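Local coordinates for protein fibrillarin-like rRNA/tRNA 2'-O-methyltransferase (PDB 1FBN) that probably transfers a methyl group from S-adenosyl-L-methionine to ribose 2'-hydroxyls of rRNA and tRNA at sites chosen by a guide RNA, at residues Y148-Q153 with M175-A180; I159-A164 with G203-V208. One frame throughout, in Å; residues are numbered along the deposited sequence.

Contact 1 (Y148-Q153 with M175-A180); sequences YEDVAQ and MIAIKA
Glu149 and Ile176 sit abreast on two parallel strands, and their side chains run side by side in the same direction. Glu149 places its CG anti to the backbone N (chi1 -179°). Its CB lies 4.0 Å from Ile176 CG1. The next carbon, Glu149 CG, stays 4.2 Å from that same CG1. Glu149 CD then reaches Ile176 CD1 at 3.8 Å, and both carboxylate oxygens lie near this methyl, OE2 the nearer. The acid thus lays its whole length against the isoleucine.

The backbones are joined by two hydrogen bonds. Glu149 N gives its hydrogen to Met175 O at 2.7 Å. Ala177 N returns one to Glu149 O at 3.0 Å, a nearly straight bond with 168° at the hydrogen. The other face carries Tyr148 and Met175, modelled as selenomethionine. Tyr148 CD1 meets Met175 CB at 3.9 Å. Beyond Glu149 the chains part, and water fills in. One water accepts from Val151 N at 2.9 Å and lies 2.8 Å from Ala177 O. A second joins Ala177 O to Asp150 OD1. Asp150 OD2 also forms a salt bridge with Lys58.

Asp150 to Gln153 belong to the predicted S-adenosyl-L-methionine site, just past the paired residues Tyr148 and Glu149. The pair lies in the middle of the mixed sheet, between strands 77-81 and 220-227. Helices 156-167 and 189-203 pack on the Glu149 and Ile176 face. On the opposite face Tyr148 meets the ring of Tyr80.

Contact 2 (I159-A164 with G203-V208); sequences ILIKNA and GGFKIV
Phe205 turns its CG anti to its own carbonyl carbon (chi1 -78°), and Leu160 turns its CG anti to the backbone N (chi1 -179°). The first torsion starts the ring toward helix 156-167, and the second starts the leucine branch toward the ring. The two side chains meet at a slant. Leu160 CD2 comes within 3.8 Å of Phe205 CE2. One turn further along the helix, Ala164 CB lies 3.9 Å from Phe205 CZ. The far end of the ring is therefore held between a leucine methyl and the alanine methyl, which lie on opposite sides of its plane.

Ile161 comes to the ring edge, near its plane, with CG1 4.5 Å from Phe205 CE2. Its tip goes elsewhere: Ile161 CD1 rests 3.6 Å from Gly203 CA. The bare CA of Gly203 lets the methyl come this close. Gly204 follows with a positive phi of 127° and forms a Schellman motif, which ends helix 189-203 and turns the chain into strand 205-212.

The segments meet through carbon packing, with no polar bond between them. The ring of Trp227 also meets Phe205, and Leu200 of helix 189-203 touches Leu160. A helix packed on the sheet beside its edge strand, with strand order 3-2-1-4-5-7-6 and 220-227 antiparallel to its neighbours, is the arrangement of the Rossmann-like class I methyltransferase fold.

How the contacts relate
Both contacts are largely buried, but contact 1 lies deeper, its centre about 9 Å from the centre of the chain, against about 15 Å for the centre of contact 2. Contact 1 joins neighbouring strands in the middle of the sheet. Contact 2 joins the helix between those strands to the edge strand of the same sheet. Strand 144-149, helix 156-167 and strand 172-179 form a beta-alpha-beta crossover. Leu160 is one link between the contacts: its CD2 lies 3.9 Å from Ile176 CB. Their chemistry differs with place. Contact 1 combines backbone hydrogen bonds, bridging waters and side-chain packing near the predicted cofactor site. Contact 2 is apolar packing of side chains and the Gly203 CA.

Contact 1 (Y148-Q153 with M175-A180)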
ATOM      1  N   TYR A 148       0.919  -1.651   5.616  1.00 17.62           N
ATOM      2  CA  TYR A 148       1.451  -1.011   4.420  1.00 15.99           C
ATOM      3  C   TYR A 148       2.021   0.318   4.888  1.00 17.25           C
ATOM      4  O   TYR A 148       1.303   1.128   5.473  1.00 16.40           O
ATOM      5  CB  TYR A 148       0.353  -0.764   3.377  1.00 17.80           C
ATOM      6  CG  TYR A 148       0.859  -0.068   2.129  1.00 18.29           C
ATOM      7  CD1 TYR A 148       1.359  -0.803   1.049  1.00 20.08           C
ATOM      8  CD2 TYR A 148       0.873   1.328   2.039  1.00 18.46           C
ATOM      9  CE1 TYR A 148       1.862  -0.167  -0.088  1.00 19.87           C
ATOM     10  CE2 TYR A 148       1.372   1.975   0.906  1.00 18.93           C
ATOM     11  CZ  TYR A 148       1.865   1.220  -0.152  1.00 20.00           C
ATOM     12  OH  TYR A 148       2.356   1.845  -1.273  1.00 18.80           O
ATOM     13  N   GLU A 149       3.304   0.541   4.620  1.00 15.35           N
ATOM     14  CA  GLU A 149       3.957   1.771   5.037  1.00 14.62           C
ATOM     15  C   GLU A 149       4.599   2.564   3.900  1.00 16.14           C
ATOM     16  O   GLU A 149       5.327   2.018   3.072  1.00 18.44           O
ATOM     17  CB  GLU A 149       4.997   1.471   6.112  1.00 15.36           C
ATOM     18  CG  GLU A 149       5.704   2.708   6.628  1.00 16.87           C
ATOM     19  CD  GLU A 149       6.660   2.416   7.758  1.00 18.71           C
ATOM     20  OE1 GLU A 149       6.454   1.415   8.473  1.00 19.38           O
ATOM     21  OE2 GLU A 149       7.613   3.198   7.942  1.00 17.69           O
ATOM     22  N   ASP A 150       4.342   3.868   3.904  1.00 16.41           N
ATOM     23  CA  ASP A 150       4.870   4.797   2.911  1.00 18.22           C
ATOM     24  C   ASP A 150       5.217   6.114   3.623  1.00 19.11           C
ATOM     25  O   ASP A 150       4.507   7.116   3.497  1.00 20.64           O
ATOM     26  CB  ASP A 150       3.831   5.035   1.799  1.00 17.05           C
ATOM     27  CG  ASP A 150       4.329   5.973   0.695  1.00 21.34           C
ATOM     28  OD1 ASP A 150       5.548   6.195   0.564  1.00 22.33           O
ATOM     29  OD2 ASP A 150       3.483   6.488  -0.068  1.00 24.42           O
ATOM     30  N   VAL A 151       6.280   6.082   4.422  1.00 19.61           N
ATOM     31  CA  VAL A 151       6.725   7.269   5.140  1.00 20.11           C
ATOM     32  C   VAL A 151       8.208   7.484   4.853  1.00 21.21           C
ATOM     33  O   VAL A 151       9.046   6.620   5.129  1.00 20.13           O
ATOM     34  CB  VAL A 151       6.408   7.206   6.684  1.00 23.92           C
ATOM     35  CG1 VAL A 151       5.410   6.108   6.990  1.00 22.98           C
ATOM     36  CG2 VAL A 151       7.659   7.075   7.536  1.00 24.88           C
ATOM     37  N   ALA A 152       8.508   8.608   4.207  1.00 20.73           N
ATOM     38  CA  ALA A 152       9.882   8.957   3.847  1.00 22.51           C
ATOM     39  C   ALA A 152      10.621   9.599   5.019  1.00 23.11           C
ATOM     40  O   ALA A 152      10.790  10.819   5.075  1.00 23.41           O
ATOM     41  CB  ALA A 152       9.890   9.880   2.632  1.00 20.09           C
ATOM     42  N   GLN A 153      11.068   8.758   5.946  1.00 21.80           N
ATOM     43  CA  GLN A 153      11.787   9.207   7.127  1.00 21.90           C
ATOM     44  C   GLN A 153      12.933   8.255   7.435  1.00 23.43           C
ATOM     45  O   GLN A 153      12.886   7.079   7.073  1.00 23.06           O
ATOM     46  CB  GLN A 153      10.843   9.267   8.326  1.00 21.60           C
ATOM     47  CG  GLN A 153       9.768  10.328   8.218  1.00 24.93           C
ATOM     48  CD  GLN A 153       8.821  10.326   9.399  1.00 26.61           C
ATOM     49  OE1 GLN A 153       9.068   9.673  10.413  1.00 30.43           O
ATOM     50  NE2 GLN A 153       7.722  11.057   9.270  1.00 26.57           N
HETATM   51  N   MSE A 175       4.491  -4.487   4.278  1.00 15.99           N
HETATM   52  CA  MSE A 175       4.798  -3.933   2.961  1.00 16.32           C
HETATM   53  C   MSE A 175       5.330  -2.526   3.215  1.00 15.95           C
HETATM   54  O   MSE A 175       4.657  -1.716   3.847  1.00 16.33           O
HETATM   55  CB  MSE A 175       3.539  -3.863   2.083  1.00 13.92           C
HETATM   56  CG  MSE A 175       2.883  -5.205   1.795  1.00 14.66           C
HETATM   57 SE   MSE A 175       1.507  -5.094   0.616  1.00 12.76          SE
HETATM   58  CE  MSE A 175       2.395  -5.193  -0.932  1.00 17.70           C
ATOM     59  N   ILE A 176       6.541  -2.240   2.753  1.00 16.14           N
ATOM     60  CA  ILE A 176       7.120  -0.919   2.976  1.00 15.29           C
ATOM     61  C   ILE A 176       7.851  -0.354   1.756  1.00 15.65           C
ATOM     62  O   ILE A 176       8.741  -0.996   1.186  1.00 15.41           O
ATOM     63  CB  ILE A 176       8.061  -0.926   4.229  1.00 16.78           C
ATOM     64  CG1 ILE A 176       8.555   0.489   4.550  1.00 16.03           C
ATOM     65  CG2 ILE A 176       9.241  -1.874   4.019  1.00 17.46           C
ATOM     66  CD1 ILE A 176       9.397   0.575   5.803  1.00 17.70           C
ATOM     67  N   ALA A 177       7.421   0.831   1.329  1.00 14.33           N
ATOM     68  CA  ALA A 177       8.029   1.523   0.200  1.00 15.38           C
ATOM     69  C   ALA A 177       9.116   2.420   0.781  1.00 16.72           C
ATOM     70  O   ALA A 177       8.828   3.365   1.510  1.00 16.79           O
ATOM     71  CB  ALA A 177       6.987   2.358  -0.536  1.00 15.85           C
ATOM     72  N   ILE A 178      10.369   2.110   0.467  1.00 17.76           N
ATOM     73  CA  ILE A 178      11.496   2.867   0.989  1.00 17.49           C
ATOM     74  C   ILE A 178      12.188   3.788  -0.014  1.00 19.82           C
ATOM     75  O   ILE A 178      12.627   3.357  -1.082  1.00 17.63           O
ATOM     76  CB  ILE A 178      12.552   1.922   1.608  1.00 17.08           C
ATOM     77  CG1 ILE A 178      11.913   1.074   2.713  1.00 17.47           C
ATOM     78  CG2 ILE A 178      13.726   2.724   2.164  1.00 16.09           C
ATOM     79  CD1 ILE A 178      12.887   0.169   3.451  1.00 15.72           C
ATOM     80  N   LYS A 179      12.253   5.069   0.344  1.00 20.67           N
ATOM     81  CA  LYS A 179      12.927   6.083  -0.458  1.00 20.05           C
ATOM     82  C   LYS A 179      14.330   6.173   0.147  1.00 20.51           C
ATOM     83  O   LYS A 179      14.499   6.680   1.259  1.00 19.19           O
ATOM     84  CB  LYS A 179      12.213   7.429  -0.321  1.00 19.01           C
ATOM     85  CG  LYS A 179      12.910   8.567  -1.039  1.00 21.61           C
ATOM     86  CD  LYS A 179      12.189   9.884  -0.827  1.00 24.67           C
ATOM     87  CE  LYS A 179      12.932  11.026  -1.496  1.00 27.60           C
ATOM     88  NZ  LYS A 179      12.213  12.313  -1.313  1.00 30.05           N
ATOM     89  N   ALA A 180      15.322   5.649  -0.569  1.00 20.48           N
ATOM     90  CA  ALA A 180      16.706   5.640  -0.091  1.00 20.25           C
ATOM     91  C   ALA A 180      17.220   6.992   0.407  1.00 19.86           C
ATOM     92  O   ALA A 180      17.808   7.074   1.485  1.00 19.53           O
ATOM     93  CB  ALA A 180      17.632   5.093  -1.170  1.00 19.34           C
TER
HETATM   94  O   HOH W   1       7.867   5.717   1.835  1.00 64.27           O
HETATM   95  O   HOH W   2       8.087   3.771   4.165  1.00 16.49           O

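Contact 2 (I159-A164 with G203-V208)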
ATOM      1  N   ILE A 159       9.825   2.079  12.580  1.00 20.73           N
ATOM      2  CA  ILE A 159       8.399   2.362  12.732  1.00 20.10           C
ATOM      3  C   ILE A 159       7.587   1.132  12.318  1.00 19.34           C
ATOM      4  O   ILE A 159       6.619   0.781  12.988  1.00 20.36           O
ATOM      5  CB  ILE A 159       7.938   3.601  11.906  1.00 20.98           C
ATOM      6  CG1 ILE A 159       8.448   4.896  12.545  1.00 18.82           C
ATOM      7  CG2 ILE A 159       6.409   3.649  11.823  1.00 18.71           C
ATOM      8  CD1 ILE A 159       8.081   6.141  11.758  1.00 17.57           C
ATOM      9  N   LEU A 160       7.989   0.475  11.228  1.00 16.70           N
ATOM     10  CA  LEU A 160       7.286  -0.718  10.759  1.00 17.18           C
ATOM     11  C   LEU A 160       7.419  -1.822  11.797  1.00 18.39           C
ATOM     12  O   LEU A 160       6.453  -2.524  12.089  1.00 18.79           O
ATOM     13  CB  LEU A 160       7.854  -1.212   9.423  1.00 18.32           C
ATOM     14  CG  LEU A 160       7.184  -2.447   8.792  1.00 19.32           C
ATOM     15  CD1 LEU A 160       5.771  -2.109   8.334  1.00 17.92           C
ATOM     16  CD2 LEU A 160       7.994  -2.953   7.613  1.00 17.04           C
ATOM     17  N   ILE A 161       8.621  -1.950  12.361  1.00 20.13           N
ATOM     18  CA  ILE A 161       8.917  -2.969  13.369  1.00 20.32           C
ATOM     19  C   ILE A 161       8.115  -2.721  14.634  1.00 21.64           C
ATOM     20  O   ILE A 161       7.539  -3.647  15.199  1.00 23.46           O
ATOM     21  CB  ILE A 161      10.431  -3.007  13.714  1.00 21.13           C
ATOM     22  CG1 ILE A 161      11.231  -3.510  12.509  1.00 19.29           C
ATOM     23  CG2 ILE A 161      10.686  -3.899  14.927  1.00 20.16           C
ATOM     24  CD1 ILE A 161      12.725  -3.329  12.650  1.00 20.99           C
ATOM     25  N   LYS A 162       8.052  -1.460  15.050  1.00 21.92           N
ATOM     26  CA  LYS A 162       7.314  -1.074  16.249  1.00 24.20           C
ATOM     27  C   LYS A 162       5.822  -1.380  16.078  1.00 22.50           C
ATOM     28  O   LYS A 162       5.184  -1.943  16.968  1.00 24.55           O
ATOM     29  CB  LYS A 162       7.523   0.416  16.528  1.00 26.27           C
ATOM     30  CG  LYS A 162       7.257   0.826  17.960  1.00 34.60           C
ATOM     31  CD  LYS A 162       7.460   2.323  18.165  1.00 36.65           C
ATOM     32  CE  LYS A 162       8.856   2.769  17.778  1.00 35.21           C
ATOM     33  NZ  LYS A 162       9.023   4.224  18.001  1.00 36.22           N
ATOM     34  N   ASN A 163       5.281  -1.037  14.914  1.00 20.04           N
ATOM     35  CA  ASN A 163       3.876  -1.281  14.624  1.00 19.94           C
ATOM     36  C   ASN A 163       3.569  -2.762  14.418  1.00 19.22           C
ATOM     37  O   ASN A 163       2.460  -3.211  14.698  1.00 19.59           O
ATOM     38  CB  ASN A 163       3.432  -0.455  13.418  1.00 21.43           C
ATOM     39  CG  ASN A 163       3.114   0.983  13.787  1.00 20.78           C
ATOM     40  OD1 ASN A 163       1.955   1.323  14.031  1.00 23.58           O
ATOM     41  ND2 ASN A 163       4.140   1.830  13.845  1.00 18.50           N
ATOM     42  N   ALA A 164       4.557  -3.515  13.937  1.00 19.18           N
ATOM     43  CA  ALA A 164       4.399  -4.950  13.717  1.00 19.06           C
ATOM     44  C   ALA A 164       4.288  -5.666  15.066  1.00 21.69           C
ATOM     45  O   ALA A 164       3.448  -6.553  15.238  1.00 22.99           O
ATOM     46  CB  ALA A 164       5.575  -5.498  12.921  1.00 18.67           C
ATOM     47  N   GLY A 203      14.793  -7.121  12.798  1.00 26.23           N
ATOM     48  CA  GLY A 203      13.595  -6.736  13.523  1.00 25.87           C
ATOM     49  C   GLY A 203      12.521  -7.804  13.630  1.00 25.65           C
ATOM     50  O   GLY A 203      11.602  -7.673  14.440  1.00 27.65           O
ATOM     51  N   GLY A 204      12.608  -8.840  12.800  1.00 24.72           N
ATOM     52  CA  GLY A 204      11.626  -9.908  12.860  1.00 23.61           C
ATOM     53  C   GLY A 204      10.946 -10.263  11.551  1.00 23.00           C
ATOM     54  O   GLY A 204      10.007 -11.055  11.539  1.00 22.63           O
ATOM     55  N   PHE A 205      11.410  -9.679  10.450  1.00 21.81           N
ATOM     56  CA  PHE A 205      10.838  -9.948   9.134  1.00 21.39           C
ATOM     57  C   PHE A 205      11.692 -10.876   8.278  1.00 21.20           C
ATOM     58  O   PHE A 205      12.915 -10.870   8.371  1.00 22.96           O
ATOM     59  CB  PHE A 205      10.653  -8.643   8.350  1.00 19.92           C
ATOM     60  CG  PHE A 205       9.459  -7.843   8.767  1.00 18.69           C
ATOM     61  CD1 PHE A 205       8.181  -8.217   8.358  1.00 17.25           C
ATOM     62  CD2 PHE A 205       9.612  -6.694   9.536  1.00 17.26           C
ATOM     63  CE1 PHE A 205       7.070  -7.459   8.707  1.00 18.04           C
ATOM     64  CE2 PHE A 205       8.506  -5.923   9.894  1.00 16.72           C
ATOM     65  CZ  PHE A 205       7.231  -6.307   9.477  1.00 18.60           C
ATOM     66  N   LYS A 206      11.027 -11.678   7.455  1.00 22.18           N
ATOM     67  CA  LYS A 206      11.703 -12.560   6.508  1.00 24.00           C
ATOM     68  C   LYS A 206      11.291 -11.941   5.176  1.00 21.57           C
ATOM     69  O   LYS A 206      10.111 -11.945   4.826  1.00 19.16           O
ATOM     70  CB  LYS A 206      11.197 -14.003   6.615  1.00 25.95           C
ATOM     71  CG  LYS A 206      11.861 -14.962   5.625  1.00 31.91           C
ATOM     72  CD  LYS A 206      11.412 -16.407   5.840  1.00 38.47           C
ATOM     73  CE  LYS A 206      11.866 -17.328   4.710  1.00 40.35           C
ATOM     74  NZ  LYS A 206      13.349 -17.516   4.676  1.00 42.84           N
ATOM     75  N   ILE A 207      12.252 -11.343   4.477  1.00 21.07           N
ATOM     76  CA  ILE A 207      11.969 -10.680   3.204  1.00 22.89           C
ATOM     77  C   ILE A 207      11.619 -11.666   2.090  1.00 21.95           C
ATOM     78  O   ILE A 207      12.445 -12.499   1.705  1.00 23.76           O
ATOM     79  CB  ILE A 207      13.147  -9.773   2.773  1.00 22.99           C
ATOM     80  CG1 ILE A 207      13.486  -8.772   3.892  1.00 23.25           C
ATOM     81  CG2 ILE A 207      12.811  -9.055   1.467  1.00 21.65           C
ATOM     82  CD1 ILE A 207      12.342  -7.848   4.310  1.00 19.32           C
ATOM     83  N   VAL A 208      10.389 -11.559   1.582  1.00 19.00           N
ATOM     84  CA  VAL A 208       9.896 -12.448   0.530  1.00 19.58           C
ATOM     85  C   VAL A 208       9.737 -11.810  -0.849  1.00 19.97           C
ATOM     86  O   VAL A 208       9.496 -12.512  -1.829  1.00 19.16           O
ATOM     87  CB  VAL A 208       8.565 -13.156   0.935  1.00 21.43           C
ATOM     88  CG1 VAL A 208       8.804 -14.060   2.142  1.00 19.62           C
ATOM     89  CG2 VAL A 208       7.470 -12.137   1.233  1.00 16.44           C
TER